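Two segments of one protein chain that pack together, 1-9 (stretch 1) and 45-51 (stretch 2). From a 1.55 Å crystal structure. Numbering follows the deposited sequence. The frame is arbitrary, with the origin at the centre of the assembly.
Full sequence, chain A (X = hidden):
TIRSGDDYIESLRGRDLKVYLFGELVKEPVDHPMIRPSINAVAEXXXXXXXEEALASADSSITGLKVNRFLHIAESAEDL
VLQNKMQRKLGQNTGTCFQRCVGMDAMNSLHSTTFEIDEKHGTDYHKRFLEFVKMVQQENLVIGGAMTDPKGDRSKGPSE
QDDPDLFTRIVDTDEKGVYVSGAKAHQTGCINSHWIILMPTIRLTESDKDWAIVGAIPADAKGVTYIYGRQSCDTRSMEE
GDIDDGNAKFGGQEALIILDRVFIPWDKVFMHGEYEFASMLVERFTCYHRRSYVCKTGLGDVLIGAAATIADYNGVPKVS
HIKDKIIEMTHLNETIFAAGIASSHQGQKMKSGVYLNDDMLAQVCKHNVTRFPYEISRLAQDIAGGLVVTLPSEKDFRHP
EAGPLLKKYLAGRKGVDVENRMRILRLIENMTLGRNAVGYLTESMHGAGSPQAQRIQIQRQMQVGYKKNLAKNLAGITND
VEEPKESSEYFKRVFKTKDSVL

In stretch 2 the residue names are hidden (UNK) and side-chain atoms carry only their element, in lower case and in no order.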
ATOM      1  N   THR A   1      27.545 -12.780  41.450  1.00 40.30           N
ATOM      2  CA  THR A   1      26.557 -12.087  40.607  1.00 38.01           C
ATOM      3  C   THR A   1      27.278 -11.232  39.571  1.00 34.31           C
ATOM      4  O   THR A   1      28.224 -10.503  39.870  1.00 36.64           O
ATOM      5  CB  THR A   1      25.632 -11.228  41.463  1.00 42.84           C
ATOM      6  OG1 THR A   1      25.336 -12.066  42.579  1.00 52.30           O
ATOM      7  CG2 THR A   1      24.411 -10.770  40.688  1.00 39.83           C
ATOM      8  N   ILE A   2      26.727 -11.272  38.367  1.00 27.82           N
ATOM      9  CA  ILE A   2      27.166 -10.397  37.303  1.00 24.71           C
ATOM     10  C   ILE A   2      26.545  -9.018  37.523  1.00 24.35           C
ATOM     11  O   ILE A   2      25.333  -8.937  37.651  1.00 28.49           O
ATOM     12  CB  ILE A   2      26.762 -11.029  35.974  1.00 24.33           C
ATOM     13  CG1 ILE A   2      27.405 -12.393  35.819  1.00 26.93           C
ATOM     14  CG2 ILE A   2      27.098 -10.066  34.835  1.00 23.98           C
ATOM     15  CD1 ILE A   2      26.910 -13.194  34.636  1.00 25.70           C
ATOM     16  N   ARG A   3      27.353  -7.947  37.566  1.00 23.79           N
ATOM     17  CA  ARG A   3      26.840  -6.590  37.725  1.00 24.96           C
ATOM     18  C   ARG A   3      26.937  -5.827  36.394  1.00 26.01           C
ATOM     19  O   ARG A   3      25.962  -5.333  35.865  1.00 30.00           O
ATOM     20  CB  ARG A   3      27.569  -5.929  38.903  1.00 28.02           C
ATOM     21  CG  ARG A   3      27.239  -4.467  39.150  1.00 36.73           C
ATOM     22  CD  ARG A   3      28.128  -3.934  40.269  1.00 42.49           C
ATOM     23  NE  ARG A   3      28.385  -2.495  40.154  1.00 49.58           N
ATOM     24  CZ  ARG A   3      27.539  -1.551  40.535  1.00 53.17           C
ATOM     25  NH1 ARG A   3      27.811  -0.285  40.275  1.00 55.23           N
ATOM     26  NH2 ARG A   3      26.403  -1.867  41.141  1.00 57.08           N
ATOM     27  N   SER A   4      28.126  -5.694  35.833  1.00 24.01           N
ATOM     28  CA  SER A   4      28.339  -4.811  34.705  1.00 22.29           C
ATOM     29  C   SER A   4      28.385  -5.614  33.407  1.00 19.88           C
ATOM     30  O   SER A   4      28.540  -6.840  33.424  1.00 19.42           O
ATOM     31  CB  SER A   4      29.607  -4.089  34.931  1.00 23.23           C
ATOM     32  OG  SER A   4      30.724  -4.981  34.873  1.00 23.13           O
ATOM     33  N   GLY A   5      28.347  -4.901  32.280  1.00 19.40           N
ATOM     34  CA  GLY A   5      28.629  -5.495  30.988  1.00 19.39           C
ATOM     35  C   GLY A   5      30.018  -6.141  30.924  1.00 20.24           C
ATOM     36  O   GLY A   5      30.194  -7.218  30.368  1.00 18.57           O
ATOM     37  N   ASP A   6      31.016  -5.529  31.563  1.00 20.44           N
ATOM     38  CA  ASP A   6      32.341  -6.116  31.618  1.00 20.68           C
ATOM     39  C   ASP A   6      32.329  -7.433  32.382  1.00 18.71           C
ATOM     40  O   ASP A   6      33.017  -8.367  31.996  1.00 20.43           O
ATOM     41  CB  ASP A   6      33.346  -5.137  32.166  1.00 24.26           C
ATOM     42  CG  ASP A   6      33.651  -3.970  31.238  1.00 28.68           C
ATOM     43  OD1 ASP A   6      33.210  -3.988  30.058  1.00 32.95           O
ATOM     44  OD2 ASP A   6      34.322  -3.045  31.716  1.00 35.82           O
ATOM     45  N   ASP A   7      31.607  -7.487  33.503  1.00 20.38           N
ATOM     46  CA  ASP A   7      31.490  -8.724  34.260  1.00 19.94           C
ATOM     47  C   ASP A   7      30.855  -9.819  33.385  1.00 18.66           C
ATOM     48  O   ASP A   7      31.258 -10.983  33.403  1.00 19.52           O
ATOM     49  CB  ASP A   7      30.611  -8.529  35.479  1.00 21.54           C
ATOM     50  CG  ASP A   7      31.147  -7.676  36.621  1.00 25.54           C
ATOM     51  OD1 ASP A   7      32.362  -7.436  36.690  1.00 28.43           O
ATOM     52  OD2 ASP A   7      30.309  -7.211  37.407  1.00 28.83           O
ATOM     53  N   TYR A   8      29.846  -9.429  32.602  1.00 17.55           N
ATOM     54  CA  TYR A   8      29.158 -10.362  31.719  1.00 17.22           C
ATOM     55  C   TYR A   8      30.116 -10.920  30.670  1.00 17.42           C
ATOM     56  O   TYR A   8      30.203 -12.127  30.470  1.00 18.01           O
ATOM     57  CB  TYR A   8      27.959  -9.684  31.081  1.00 17.62           C
ATOM     58  CG  TYR A   8      27.470 -10.433  29.852  1.00 15.58           C
ATOM     59  CD1 TYR A   8      26.835 -11.684  29.956  1.00 16.10           C
ATOM     60  CD2 TYR A   8      27.693  -9.930  28.589  1.00 16.14           C
ATOM     61  CE1 TYR A   8      26.432 -12.392  28.838  1.00 16.16           C
ATOM     62  CE2 TYR A   8      27.235 -10.599  27.475  1.00 15.30           C
ATOM     63  CZ  TYR A   8      26.630 -11.837  27.588  1.00 15.38           C
ATOM     64  OH  TYR A   8      26.221 -12.444  26.442  1.00 15.44           O
ATOM     65  N   ILE A   9      30.897 -10.041  30.052  1.00 18.03           N
ATOM     66  CA  ILE A   9      31.856 -10.498  29.050  1.00 19.20           C
ATOM     67  C   ILE A   9      32.848 -11.498  29.659  1.00 18.44           C
ATOM     68  O   ILE A   9      33.099 -12.550  29.094  1.00 18.95           O
ATOM     69  CB  ILE A   9      32.523  -9.301  28.380  1.00 19.02           C
ATOM     70  CG1 ILE A   9      31.473  -8.538  27.582  1.00 21.90           C
ATOM     71  CG2 ILE A   9      33.725  -9.691  27.522  1.00 20.90           C
ATOM     72  CD1 ILE A   9      31.957  -7.201  27.061  1.00 21.73           C
ATOM     73  N   UNK A  45      22.823  -4.469  27.818  1.00 15.55           N
ATOM     74  CA  UNK A  45      21.639  -4.693  28.632  1.00 15.04           C
ATOM     75  C   UNK A  45      21.996  -4.633  30.121  1.00 16.97           C
ATOM     76  O   UNK A  45      21.139  -4.284  30.914  1.00 20.55           O
ATOM     77  c   UNK A  45      20.969  -6.028  28.333  1.00 16.18           C
ATOM     78  o   UNK A  45      21.669  -7.193  28.762  1.00 15.93           O
ATOM     79  c   UNK A  45      20.610  -6.177  26.866  1.00 16.95           C
ATOM     80  N   UNK A  46      23.221  -5.015  30.478  1.00 15.63           N
ATOM     81  CA  UNK A  46      23.684  -4.872  31.848  1.00 16.04           C
ATOM     82  C   UNK A  46      24.032  -3.421  32.124  1.00 16.49           C
ATOM     83  O   UNK A  46      23.723  -2.927  33.192  1.00 18.89           O
ATOM     84  c   UNK A  46      24.569  -7.311  32.156  1.00 17.48           C
ATOM     85  c   UNK A  46      24.858  -5.815  32.115  1.00 16.75           C
ATOM     86  c   UNK A  46      24.263  -7.910  33.361  1.00 17.94           C
ATOM     87  o   UNK A  46      23.897 -11.408  32.514  1.00 19.72           O
ATOM     88  c   UNK A  46      24.099 -10.070  32.349  1.00 17.93           C
ATOM     89  c   UNK A  46      24.067  -9.266  33.477  1.00 18.93           C
ATOM     90  c   UNK A  46      24.607  -8.122  31.035  1.00 17.03           C
ATOM     91  c   UNK A  46      24.362  -9.489  31.121  1.00 16.80           C
ATOM     92  N   UNK A  47      24.757  -2.783  31.210  1.00 17.84           N
ATOM     93  CA  UNK A  47      25.188  -1.403  31.415  1.00 20.03           C
ATOM     94  C   UNK A  47      23.991  -0.458  31.555  1.00 19.27           C
ATOM     95  O   UNK A  47      24.006   0.474  32.336  1.00 18.91           O
ATOM     96  c   UNK A  47      26.219  -1.007  30.365  1.00 20.22           C
ATOM     97  o   UNK A  47      27.956  -2.171  31.612  1.00 23.22           O
ATOM     98  c   UNK A  47      27.562  -1.740  30.467  1.00 21.55           C
ATOM     99  o   UNK A  47      28.249  -1.829  29.413  1.00 25.44           O
ATOM    100  N   UNK A  48      22.948  -0.653  30.749  1.00 17.98           N
ATOM    101  CA  UNK A  48      21.773   0.194  30.855  1.00 17.40           C
ATOM    102  C   UNK A  48      21.131   0.089  32.242  1.00 18.36           C
ATOM    103  O   UNK A  48      20.710   1.098  32.793  1.00 19.59           O
ATOM    104  c   UNK A  48      20.786  -0.128  29.744  1.00 17.27           C
ATOM    105  c   UNK A  48      18.427   0.181  28.822  1.00 18.75           C
ATOM    106  c   UNK A  48      19.474   0.654  29.799  1.00 17.96           C
ATOM    107  c   UNK A  48      19.839   2.107  29.559  1.00 18.47           C
ATOM    108  N   UNK A  49      21.095  -1.116  32.820  1.00 19.12           N
ATOM    109  CA  UNK A  49      20.539  -1.285  34.158  1.00 20.10           C
ATOM    110  C   UNK A  49      21.332  -0.509  35.212  1.00 23.21           C
ATOM    111  O   UNK A  49      20.745  -0.108  36.209  1.00 25.50           O
ATOM    112  c   UNK A  49      20.431  -2.761  34.473  1.00 21.48           C
ATOM    113  N   UNK A  50      22.647  -0.297  35.000  1.00 21.81           N
ATOM    114  CA  UNK A  50      23.456   0.519  35.899  1.00 24.74           C
ATOM    115  C   UNK A  50      23.203   2.004  35.678  1.00 23.97           C
ATOM    116  O   UNK A  50      23.185   2.771  36.628  1.00 29.92           O
ATOM    117  c   UNK A  50      25.157  -1.309  37.728  1.00 33.14           C
ATOM    118  c   UNK A  50      25.371  -1.187  36.221  1.00 29.05           C
ATOM    119  c   UNK A  50      24.931   0.181  35.685  1.00 25.86           C
ATOM    120  c   UNK A  50      26.819  -1.390  35.869  1.00 31.27           C
ATOM    121  N   UNK A  51      23.090   2.427  34.415  1.00 22.12           N
ATOM    122  CA  UNK A  51      22.914   3.840  34.103  1.00 23.08           C
ATOM    123  C   UNK A  51      21.499   4.341  34.372  1.00 22.78           C
ATOM    124  O   UNK A  51      21.330   5.499  34.711  1.00 25.82           O
ATOM    125  c   UNK A  51      23.230   4.077  32.633  1.00 24.35           C
ATOM    126  n   UNK A  51      24.267   4.252  29.964  1.00 26.67           N
ATOM    127  n   UNK A  51      23.273   2.990  28.371  1.00 25.06           N
ATOM    128  c   UNK A  51      25.140   4.564  31.090  1.00 30.70           C
ATOM    129  n   UNK A  51      25.290   2.280  29.186  1.00 26.86           N
ATOM    130  c   UNK A  51      24.288   3.162  29.196  1.00 25.38           C
ATOM    131  c   UNK A  51      24.717   3.912  32.398  1.00 29.35           C
TER
HETATM  132  O   HOH W   1      23.582  -4.283  35.459  1.00 26.17           O
HETATM  133  O   HOH W   2      30.738  -2.596  31.901  1.00 27.44           O
HETATM  134  O   HOH W   3      30.368  -3.563  28.750  1.00 33.91           O

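Position 45 carries three side-chain atoms. One carbon branches to an oxygen and a carbon. None comes near stretch 1; the oxygen is hydrogen-bonded elsewhere in the structure. This is Thr-45.

Position 46 has one carbon, then a ring of six carbons bearing an oxygen. The CB lies 3.6 Å from Gly-5 N, and the ring reaches Ile-2 and Tyr-8. A six-carbon ring with a terminal oxygen is a tyrosine, Tyr-46. Its CE2 lies 3.4 Å from Ile-2 CG2. Its CE1 is 3.5 Å from Tyr-8 CG. Tyr-8 CB sits over one face of the ring, 3.9 Å from the centroid, in a CH-pi contact. The two tyrosine rings are near parallel, at 21°, but slid apart and barely overlapping, with centroids 5.1 Å apart.

Position 47 has two carbons, the second carrying two oxygens. One oxygen lies 2.8 Å from Gly-5 N. This is a short carboxylate, Asp-47. That oxygen is OD1, which accepts a hydrogen bond from Gly-5 N. Gly-5 lies in the first turn of its helix, where backbone NH groups lack partners in a preceding turn. A CB on Gly-5 would fall 2.7 Å from Asp-47 OD2, a clash, so the missing side chain leaves room for the carboxylate. Two waters also link this carboxylate to Asp-6. One bridges Asp-47 OD1 and Asp-6 N, the other Asp-47 OD2 and Asp-6 OD1.

Position 48 has four carbons, forked at the second, out of reach of stretch 1. This fits Leu-48, which is buried.

Position 49 has a single carbon, directed sideways and making no contact. It is Ala-49.

Position 50 again has four carbons forked at the second, but here the CA-to-CB bond points toward stretch 1. Its end carbons touch Arg-3 and Ser-4. It is Leu-50. Its CD2 lies over one face of the Arg-3 guanidinium, 3.7 Å from Arg-3 NH2. Its CD1 is 3.9 Å from Ser-4 CA.

Position 51 has three carbons, a nitrogen, and a carbon carrying two more nitrogens. This guanidinium belongs to Arg-51, which is exposed and out of reach of stretch 1.

The contact sets the start of one helix against another at 155°, close to antiparallel. Tyr-46, Asp-47 and Leu-50 supply the covered surface of stretch 2. Tyr-46 gives the largest share, packing on Ile-2 and Tyr-8. Asp-47 holds Gly-5 N directly. A water joins Arg-3 O to Tyr-46 O. Within stretch 1, Ser-4 caps its own helix: Ser-4 OG accepts from Asp-7 N at 3.0 Å.

Stretch 2 (45-51) TYDLALR
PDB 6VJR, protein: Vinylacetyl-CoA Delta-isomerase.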